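Local coordinates for D-methionine-binding lipoprotein MetQ (Escherichia coli, PDB 4YAH), which binds methionine as the substrate-binding lipoprotein of an ATP-driven permease that transports D-methionine, at residues 125-130 and 195-200; 43-48 and 261-266; 131-136 and 147-152. All coordinates share one frame; numbering follows the deposited sequence.

Contact 1 of 3, residues 125-130 and 195-200; sequences DELQDG and QIALAV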
loop_
_atom_site.group_PDB
_atom_site.type_symbol
_atom_site.label_atom_id
_atom_site.label_comp_id
_atom_site.label_asym_id
_atom_site.label_seq_id
_atom_site.Cartn_x
_atom_site.Cartn_y
_atom_site.Cartn_z
ATOM N N ASP A 125 24.689 5.078 -7.595
ATOM C CA ASP A 125 25.945 5.590 -8.173
ATOM C C ASP A 125 25.693 6.335 -9.473
ATOM O O ASP A 125 26.483 7.197 -9.867
ATOM C CB ASP A 125 26.926 4.458 -8.467
ATOM C CG ASP A 125 27.537 3.858 -7.218
ATOM O OD1 ASP A 125 27.385 4.445 -6.126
ATOM O OD2 ASP A 125 28.180 2.793 -7.343
ATOM N N GLU A 126 24.613 5.960 -10.163
ATOM C CA GLU A 126 24.290 6.524 -11.473
ATOM C C GLU A 126 23.305 7.684 -11.425
ATOM O O GLU A 126 22.952 8.241 -12.464
ATOM C CB GLU A 126 23.682 5.467 -12.386
ATOM C CG GLU A 126 24.465 4.199 -12.616
ATOM C CD GLU A 126 23.583 3.147 -13.304
ATOM O OE1 GLU A 126 23.149 3.378 -14.455
ATOM O OE2 GLU A 126 23.286 2.104 -12.691
ATOM N N LEU A 127 22.821 8.029 -10.241
ATOM C CA LEU A 127 21.802 9.063 -10.134
ATOM C C LEU A 127 22.407 10.451 -10.359
ATOM O O LEU A 127 23.164 10.959 -9.531
ATOM C CB LEU A 127 21.106 8.983 -8.772
ATOM C CG LEU A 127 19.878 9.862 -8.565
ATOM C CD1 LEU A 127 18.757 9.478 -9.538
ATOM C CD2 LEU A 127 19.396 9.737 -7.143
ATOM N N GLN A 128 22.049 11.067 -11.478
ATOM C CA GLN A 128 22.563 12.384 -11.819
ATOM C C GLN A 128 21.957 13.492 -10.992
ATOM O O GLN A 128 20.787 13.430 -10.565
ATOM C CB GLN A 128 22.311 12.692 -13.292
ATOM C CG GLN A 128 22.841 11.665 -14.230
ATOM C CD GLN A 128 22.681 12.117 -15.648
ATOM O OE1 GLN A 128 23.266 13.120 -16.053
ATOM N NE2 GLN A 128 21.870 11.406 -16.404
ATOM N N ASP A 129 22.760 14.525 -10.780
ATOM C CA ASP A 129 22.277 15.753 -10.183
ATOM C C ASP A 129 21.079 16.261 -10.969
ATOM O O ASP A 129 21.046 16.172 -12.204
ATOM C CB ASP A 129 23.362 16.832 -10.177
ATOM C CG ASP A 129 24.367 16.672 -9.068
ATOM O OD1 ASP A 129 24.346 15.655 -8.323
ATOM O OD2 ASP A 129 25.217 17.593 -8.965
ATOM N N GLY A 130 20.099 16.801 -10.249
ATOM C CA GLY A 130 18.932 17.391 -10.882
ATOM C C GLY A 130 17.884 16.383 -11.304
ATOM O O GLY A 130 16.888 16.752 -11.926
ATOM N N GLN A 195 12.182 12.269 -17.930
ATOM C CA GLN A 195 12.966 12.892 -16.861
ATOM C C GLN A 195 12.934 12.147 -15.508
ATOM O O GLN A 195 13.671 12.512 -14.595
ATOM C CB GLN A 195 12.497 14.332 -16.658
ATOM C CG GLN A 195 12.727 15.233 -17.874
ATOM C CD GLN A 195 14.185 15.269 -18.342
ATOM O OE1 GLN A 195 15.117 15.184 -17.541
ATOM N NE2 GLN A 195 14.379 15.383 -19.654
ATOM N N ILE A 196 12.112 11.103 -15.382
ATOM C CA ILE A 196 11.999 10.396 -14.099
ATOM C C ILE A 196 13.061 9.308 -13.973
ATOM O O ILE A 196 13.010 8.276 -14.639
ATOM C CB ILE A 196 10.594 9.783 -13.923
ATOM C CG1 ILE A 196 9.519 10.880 -13.980
ATOM C CG2 ILE A 196 10.510 8.979 -12.649
ATOM C CD1 ILE A 196 9.534 11.839 -12.856
ATOM N N ALA A 197 14.035 9.560 -13.100
ATOM C CA ALA A 197 15.180 8.680 -12.938
ATOM C C ALA A 197 14.978 7.594 -11.902
ATOM O O ALA A 197 15.694 6.587 -11.889
ATOM C CB ALA A 197 16.405 9.514 -12.561
ATOM N N LEU A 198 13.983 7.802 -11.046
ATOM C CA LEU A 198 13.783 6.983 -9.870
ATOM C C LEU A 198 12.353 7.206 -9.402
ATOM O O LEU A 198 11.860 8.328 -9.455
ATOM C CB LEU A 198 14.798 7.375 -8.791
ATOM C CG LEU A 198 14.816 6.628 -7.465
ATOM C CD1 LEU A 198 15.227 5.183 -7.658
ATOM C CD2 LEU A 198 15.787 7.343 -6.515
ATOM N N ALA A 199 11.693 6.132 -8.982
ATOM C CA ALA A 199 10.340 6.229 -8.419
ATOM C C ALA A 199 10.181 5.321 -7.206
ATOM O O ALA A 199 10.557 4.149 -7.250
ATOM C CB ALA A 199 9.292 5.870 -9.463
ATOM N N VAL A 200 9.588 5.855 -6.146
ATOM C CA VAL A 200 9.208 5.046 -4.992
ATOM C C VAL A 200 7.750 4.655 -5.208
ATOM O O VAL A 200 6.887 5.518 -5.291
ATOM C CB VAL A 200 9.385 5.797 -3.668
ATOM C CG1 VAL A 200 8.960 4.931 -2.507
ATOM C CG2 VAL A 200 10.837 6.198 -3.493
HETATM O O HOH W 1 15.255 16.229 -14.586
#
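The packing of Leu-127 on Ala-197 and Leu-198 is a small, buried contact whose direct touches are all apolar, at the far end of the lobe built on strands 132-136 and 196-201, where the loop leading into strand 132-136 folds over the beginning of strand 196-201. Each methyl of Leu-127 has its own neighbour. CD1 rests on the CB of Ala-197 at 3.8 Å, while CD2 meets the CD2 of Leu-198 more loosely, at 4.4 Å. Both leucines share one shape, with CG anti to the backbone N (chi1 -171° in Leu-127 and -178° in Leu-198) and CD2 extending the chain, and the two CD2 methyls meet at a slant, off the line of either CG-CD2 bond.

That one loop residue can touch two successive strand residues follows from the backbone at Ala-197. Its psi of -18° departs from the extended conformation, and the CB atoms of Ala-197 and Leu-198 consequently both point toward the loop. A second link, made through water, lies at the solvent-facing margin. One water donates to Gly-130 O at 3.2 Å and to Gln-195 OE1 at 3.1 Å; the folded side chain of Gln-195 brings its amide nearer to the loop than its CB direction alone would suggest.

Gln-128 O accepts a hydrogen bond from Ser-131 OG just before the strand, and Ala-197 and Leu-198 are joined through their backbones to Gln-132 and Ala-134. The loop thus packs against apolar side chains near the start of the central strand of a sheet whose strands run in the order 178-182, 132-136, 196-201, 115-117, 219-220, with 115-117 alone running against the other four, the topology of a lobe in a type II periplasmic binding protein.

Contact 2 of 3, residues 43-48 and 261-266; sequences QQVAEV and KVFNGG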
loop_
_atom_site.group_PDB
_atom_site.type_symbol
_atom_site.label_atom_id
_atom_site.label_comp_id
_atom_site.label_asym_id
_atom_site.label_seq_id
_atom_site.Cartn_x
_atom_site.Cartn_y
_atom_site.Cartn_z
ATOM N N GLN A 43 -5.578 -8.122 -5.667
ATOM C CA GLN A 43 -6.830 -8.781 -6.025
ATOM C C GLN A 43 -6.645 -10.294 -6.071
ATOM O O GLN A 43 -7.514 -11.041 -5.627
ATOM C CB GLN A 43 -7.354 -8.279 -7.368
ATOM C CG GLN A 43 -8.675 -8.930 -7.768
ATOM C CD GLN A 43 -9.094 -8.593 -9.179
ATOM O OE1 GLN A 43 -8.544 -7.689 -9.807
ATOM N NE2 GLN A 43 -10.074 -9.327 -9.691
ATOM N N GLN A 44 -5.518 -10.749 -6.614
ATOM C CA GLN A 44 -5.249 -12.183 -6.674
ATOM C C GLN A 44 -5.240 -12.785 -5.269
ATOM O O GLN A 44 -5.785 -13.856 -5.050
ATOM C CB GLN A 44 -3.919 -12.471 -7.360
ATOM C CG GLN A 44 -3.840 -12.027 -8.803
ATOM C CD GLN A 44 -2.436 -12.196 -9.352
ATOM O OE1 GLN A 44 -1.799 -13.231 -9.132
ATOM N NE2 GLN A 44 -1.931 -11.170 -10.036
ATOM N N VAL A 45 -4.609 -12.094 -4.323
ATOM C CA VAL A 45 -4.533 -12.588 -2.952
ATOM C C VAL A 45 -5.934 -12.604 -2.352
ATOM O O VAL A 45 -6.303 -13.543 -1.661
ATOM C CB VAL A 45 -3.574 -11.722 -2.113
ATOM C CG1 VAL A 45 -3.568 -12.132 -0.653
ATOM C CG2 VAL A 45 -2.158 -11.829 -2.684
ATOM N N ALA A 46 -6.711 -11.562 -2.621
ATOM C CA ALA A 46 -8.066 -11.464 -2.084
ATOM C C ALA A 46 -8.937 -12.585 -2.636
ATOM O O ALA A 46 -9.839 -13.075 -1.944
ATOM C CB ALA A 46 -8.676 -10.115 -2.406
ATOM N N GLU A 47 -8.668 -12.987 -3.880
ATOM C CA GLU A 47 -9.405 -14.096 -4.478
ATOM C C GLU A 47 -9.163 -15.384 -3.687
ATOM O O GLU A 47 -10.055 -16.212 -3.567
ATOM C CB GLU A 47 -9.016 -14.275 -5.959
ATOM C CG GLU A 47 -9.661 -13.228 -6.849
ATOM C CD GLU A 47 -9.396 -13.454 -8.323
ATOM O OE1 GLU A 47 -8.848 -14.523 -8.675
ATOM O OE2 GLU A 47 -9.746 -12.560 -9.120
ATOM N N VAL A 48 -7.969 -15.546 -3.128
ATOM C CA VAL A 48 -7.701 -16.724 -2.319
ATOM C C VAL A 48 -8.518 -16.635 -1.018
ATOM O O VAL A 48 -9.076 -17.635 -0.558
ATOM C CB VAL A 48 -6.201 -16.862 -2.032
ATOM C CG1 VAL A 48 -5.914 -18.036 -1.123
ATOM C CG2 VAL A 48 -5.451 -17.024 -3.350
ATOM N N LYS A 261 4.188 -15.924 -2.744
ATOM C CA LYS A 261 4.527 -16.293 -4.109
ATOM C C LYS A 261 4.440 -15.084 -5.038
ATOM O O LYS A 261 5.438 -14.680 -5.638
ATOM C CB LYS A 261 3.598 -17.403 -4.593
ATOM C CG LYS A 261 4.020 -18.058 -5.896
ATOM C CD LYS A 261 5.401 -18.692 -5.786
ATOM C CE LYS A 261 5.568 -19.858 -6.755
ATOM N NZ LYS A 261 5.157 -19.511 -8.147
ATOM N N VAL A 262 3.256 -14.491 -5.147
ATOM C CA VAL A 262 3.054 -13.438 -6.136
ATOM C C VAL A 262 3.873 -12.185 -5.817
ATOM O O VAL A 262 4.279 -11.484 -6.737
ATOM C CB VAL A 262 1.562 -13.067 -6.280
ATOM C CG1 VAL A 262 1.057 -12.323 -5.070
ATOM C CG2 VAL A 262 1.346 -12.233 -7.555
ATOM N N PHE A 263 4.155 -11.912 -4.537
ATOM C CA PHE A 263 4.959 -10.734 -4.191
ATOM C C PHE A 263 6.438 -11.085 -3.996
ATOM O O PHE A 263 7.211 -10.267 -3.505
ATOM C CB PHE A 263 4.402 -10.044 -2.931
ATOM C CG PHE A 263 3.082 -9.374 -3.159
ATOM C CD1 PHE A 263 2.996 -8.259 -3.967
ATOM C CD2 PHE A 263 1.914 -9.865 -2.570
ATOM C CE1 PHE A 263 1.782 -7.644 -4.207
ATOM C CE2 PHE A 263 0.695 -9.252 -2.801
ATOM C CZ PHE A 263 0.623 -8.142 -3.614
ATOM N N ASN A 264 6.817 -12.305 -4.365
ATOM C CA ASN A 264 8.220 -12.714 -4.312
ATOM C C ASN A 264 8.889 -12.333 -2.974
ATOM O O ASN A 264 9.936 -11.668 -2.940
ATOM C CB ASN A 264 8.955 -12.096 -5.505
ATOM C CG ASN A 264 10.386 -12.578 -5.629
ATOM O OD1 ASN A 264 10.684 -13.745 -5.369
ATOM N ND2 ASN A 264 11.285 -11.676 -6.022
ATOM N N GLY A 265 8.254 -12.731 -1.867
ATOM C CA GLY A 265 8.797 -12.489 -0.536
ATOM C C GLY A 265 8.563 -11.088 0.002
ATOM O O GLY A 265 8.984 -10.765 1.109
ATOM N N GLY A 266 7.861 -10.259 -0.762
ATOM C CA GLY A 266 7.642 -8.878 -0.375
ATOM C C GLY A 266 6.374 -8.646 0.436
ATOM O O GLY A 266 5.902 -7.510 0.508
#
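Val-45 reaches across from helix 41-57 with a single methyl, CG2, which is shared by Val-262 and Phe-263 at the end of helix 253-262. The methyl lies 3.8 Å from CE2 of the phenylalanine and 4.0 Å from CG1 of Val-262, and in both pairs the side chains meet at a slant. Val-262 in turn divides its two branches. With chi1 at 71°, CG1 sits between the backbone N and the carbonyl carbon and is presented to Val-45, which leaves CG2 for Gln-44. There the approach is polar against apolar: Gln-44, extended beyond CG, lays its amide end near the methyl, with OE1 3.7 Å from CG2 of Val-262.

Phe-263 behaves differently, because its CB does not aim at the opposite helix and it is the far part of the ring that closes the distance. It is also where the helix stops. Asn-264, at positive phi, is the C-prime residue of a Schellman motif, with its N bonded to Lys-261 O at 3.0 Å, and a type I' turn from Phe-263 to Gly-266 carries the chain away. Beyond the contact the ring meets Tyr-112 with the planes at about 60° and touches Glu-42; both of these line the methionine pocket, and the Phe-263 side chain is about 8 Å from the ligand.

No hydrogen bond or salt bridge crosses between the segments, so the two helices are held here by dispersion and burial of methyls and ring, buried at Val-45 and Phe-263, with Gln-44 at the solvent-exposed side.

Contact 3 of 3, residues 131-136 and 147-152; sequences SQVAVP and LLLQKV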
loop_
_atom_site.group_PDB
_atom_site.type_symbol
_atom_site.label_atom_id
_atom_site.label_comp_id
_atom_site.label_asym_id
_atom_site.label_seq_id
_atom_site.Cartn_x
_atom_site.Cartn_y
_atom_site.Cartn_z
ATOM N N SER A 131 18.095 15.112 -10.973
ATOM C CA SER A 131 17.183 14.067 -11.407
ATOM C C SER A 131 15.823 14.247 -10.761
ATOM O O SER A 131 15.734 14.645 -9.599
ATOM C CB SER A 131 17.729 12.692 -11.058
ATOM O OG SER A 131 18.744 12.291 -11.954
ATOM N N GLN A 132 14.770 13.950 -11.514
ATOM C CA GLN A 132 13.436 13.879 -10.919
ATOM C C GLN A 132 13.221 12.513 -10.284
ATOM O O GLN A 132 13.533 11.468 -10.875
ATOM C CB GLN A 132 12.365 14.166 -11.959
ATOM C CG GLN A 132 12.376 15.609 -12.453
ATOM C CD GLN A 132 11.315 15.868 -13.488
ATOM O OE1 GLN A 132 10.306 15.167 -13.537
ATOM N NE2 GLN A 132 11.544 16.862 -14.336
ATOM N N VAL A 133 12.674 12.536 -9.074
ATOM C CA VAL A 133 12.389 11.332 -8.320
ATOM C C VAL A 133 10.905 11.357 -7.999
ATOM O O VAL A 133 10.445 12.280 -7.340
ATOM C CB VAL A 133 13.218 11.256 -7.025
ATOM C CG1 VAL A 133 12.835 10.025 -6.219
ATOM C CG2 VAL A 133 14.711 11.254 -7.373
ATOM N N ALA A 134 10.168 10.357 -8.475
ATOM C CA ALA A 134 8.719 10.329 -8.297
ATOM C C ALA A 134 8.360 9.609 -7.004
ATOM O O ALA A 134 8.955 8.571 -6.677
ATOM C CB ALA A 134 8.043 9.670 -9.489
ATOM N N VAL A 135 7.388 10.167 -6.288
ATOM C CA VAL A 135 6.874 9.576 -5.071
ATOM C C VAL A 135 5.354 9.752 -5.007
ATOM O O VAL A 135 4.794 10.647 -5.644
ATOM C CB VAL A 135 7.498 10.211 -3.822
ATOM C CG1 VAL A 135 9.016 10.031 -3.820
ATOM C CG2 VAL A 135 7.141 11.692 -3.756
ATOM N N PRO A 136 4.676 8.910 -4.220
ATOM C CA PRO A 136 3.235 9.118 -4.011
ATOM C C PRO A 136 2.919 10.478 -3.406
ATOM O O PRO A 136 3.718 10.977 -2.611
ATOM C CB PRO A 136 2.843 8.007 -3.035
ATOM C CG PRO A 136 4.013 7.110 -2.888
ATOM C CD PRO A 136 5.218 7.800 -3.426
ATOM N N LEU A 147 11.091 9.371 4.025
ATOM C CA LEU A 147 11.872 8.685 5.048
ATOM C C LEU A 147 12.781 7.627 4.417
ATOM O O LEU A 147 13.902 7.432 4.869
ATOM C CB LEU A 147 10.948 8.059 6.093
ATOM C CG LEU A 147 10.282 9.113 6.968
ATOM C CD1 LEU A 147 9.141 8.462 7.747
ATOM C CD2 LEU A 147 11.279 9.782 7.900
ATOM N N LEU A 148 12.304 6.973 3.354
ATOM C CA LEU A 148 13.110 5.962 2.676
ATOM C C LEU A 148 14.290 6.618 1.948
ATOM O O LEU A 148 15.421 6.109 1.999
ATOM C CB LEU A 148 12.244 5.137 1.715
ATOM C CG LEU A 148 12.964 4.028 0.938
ATOM C CD1 LEU A 148 13.740 3.100 1.851
ATOM C CD2 LEU A 148 11.973 3.219 0.126
ATOM N N LEU A 149 14.034 7.750 1.294
ATOM C CA LEU A 149 15.082 8.489 0.598
ATOM C C LEU A 149 16.131 8.988 1.592
ATOM O O LEU A 149 17.317 9.092 1.254
ATOM C CB LEU A 149 14.480 9.657 -0.175
ATOM C CG LEU A 149 13.587 9.225 -1.344
ATOM C CD1 LEU A 149 12.927 10.428 -2.005
ATOM C CD2 LEU A 149 14.331 8.408 -2.381
ATOM N N GLN A 150 15.693 9.295 2.810
ATOM C CA GLN A 150 16.623 9.708 3.863
ATOM C C GLN A 150 17.440 8.503 4.336
ATOM O O GLN A 150 18.655 8.595 4.535
ATOM C CB GLN A 150 15.871 10.348 5.041
ATOM C CG GLN A 150 16.784 10.683 6.236
ATOM C CD GLN A 150 16.045 11.418 7.343
ATOM O OE1 GLN A 150 16.313 12.588 7.602
ATOM N NE2 GLN A 150 15.114 10.732 7.994
ATOM N N LYS A 151 16.762 7.374 4.522
ATOM C CA LYS A 151 17.417 6.151 4.961
ATOM C C LYS A 151 18.573 5.756 4.042
ATOM O O LYS A 151 19.615 5.294 4.518
ATOM C CB LYS A 151 16.397 5.023 5.047
ATOM C CG LYS A 151 16.947 3.647 5.371
ATOM C CD LYS A 151 15.828 2.620 5.255
ATOM C CE LYS A 151 16.346 1.199 5.095
ATOM N NZ LYS A 151 16.940 0.684 6.355
ATOM N N VAL A 152 18.386 5.912 2.735
ATOM C CA VAL A 152 19.434 5.526 1.789
ATOM C C VAL A 152 20.405 6.678 1.529
ATOM O O VAL A 152 21.296 6.562 0.685
ATOM C CB VAL A 152 18.815 5.007 0.461
ATOM C CG1 VAL A 152 17.896 3.841 0.764
ATOM C CG2 VAL A 152 18.054 6.104 -0.284
#
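Val-133 and, two residues further on, Val-135 turn their side chains toward Leu-149 of helix 139-151. Along strand 132-136 the first to touch is Val-133, whose CG1 stands anti to the backbone N (chi1 177°) and lies 4.2 Å from CD1 of Leu-149. Ala-134, between the valines, belongs to the other face of the sheet, where it packs on Ala-199 and Leu-182. At Val-135 the rotation is different: chi1 is -60°, yet it is once more CG1 that approaches the leucine, 4.3 Å from the same CD1. The two valine CG1 atoms, of Val-133 and Val-135, are themselves 4.5 Å apart, so the leucine methyl completes a nearly equilateral triangle with them. Leu-149 reaches this point through an extended end, CD1 being anti to CA (chi2 175°). Pro-136 then finishes the strand, touching Asn-141 and Asn-202, two residues of the methionine pocket.

The helix forms part of a beta-alpha-beta crossover connection, which also includes the short strands 156-157 and 170-172 before the chain returns as strand 178-182, the parallel neighbour of 132-136, and Ile-179 of that strand packs on both Val-135 and Leu-149. With methyl groups alone meeting, and at ordinary van der Waals spacing, the contact has no directional bond; helix and sheet are joined by hydrophobic burial.

Overall arrangement
Followed from the N terminus, the chain first enters contact 2 at residues 43-48, and that loop closes only at 261-266, after more than two hundred residues, joining two helices of the lobe of strand 32-38. Within this span the chain passes into the other lobe, where 125-130 opens contact 1, to be closed at 195-200. Contact 3, from 131-136 to 147-152, opens and closes inside that second loop. The three therefore nest and none cross. Contacts 1 and 3 share one sheet, their strands being hydrogen-bonded neighbours through Leu-198, Val-200 and Ala-134, whereas contact 2 lies apart, its centre 29 Å from that of contact 1 and 26 Å from that of contact 3.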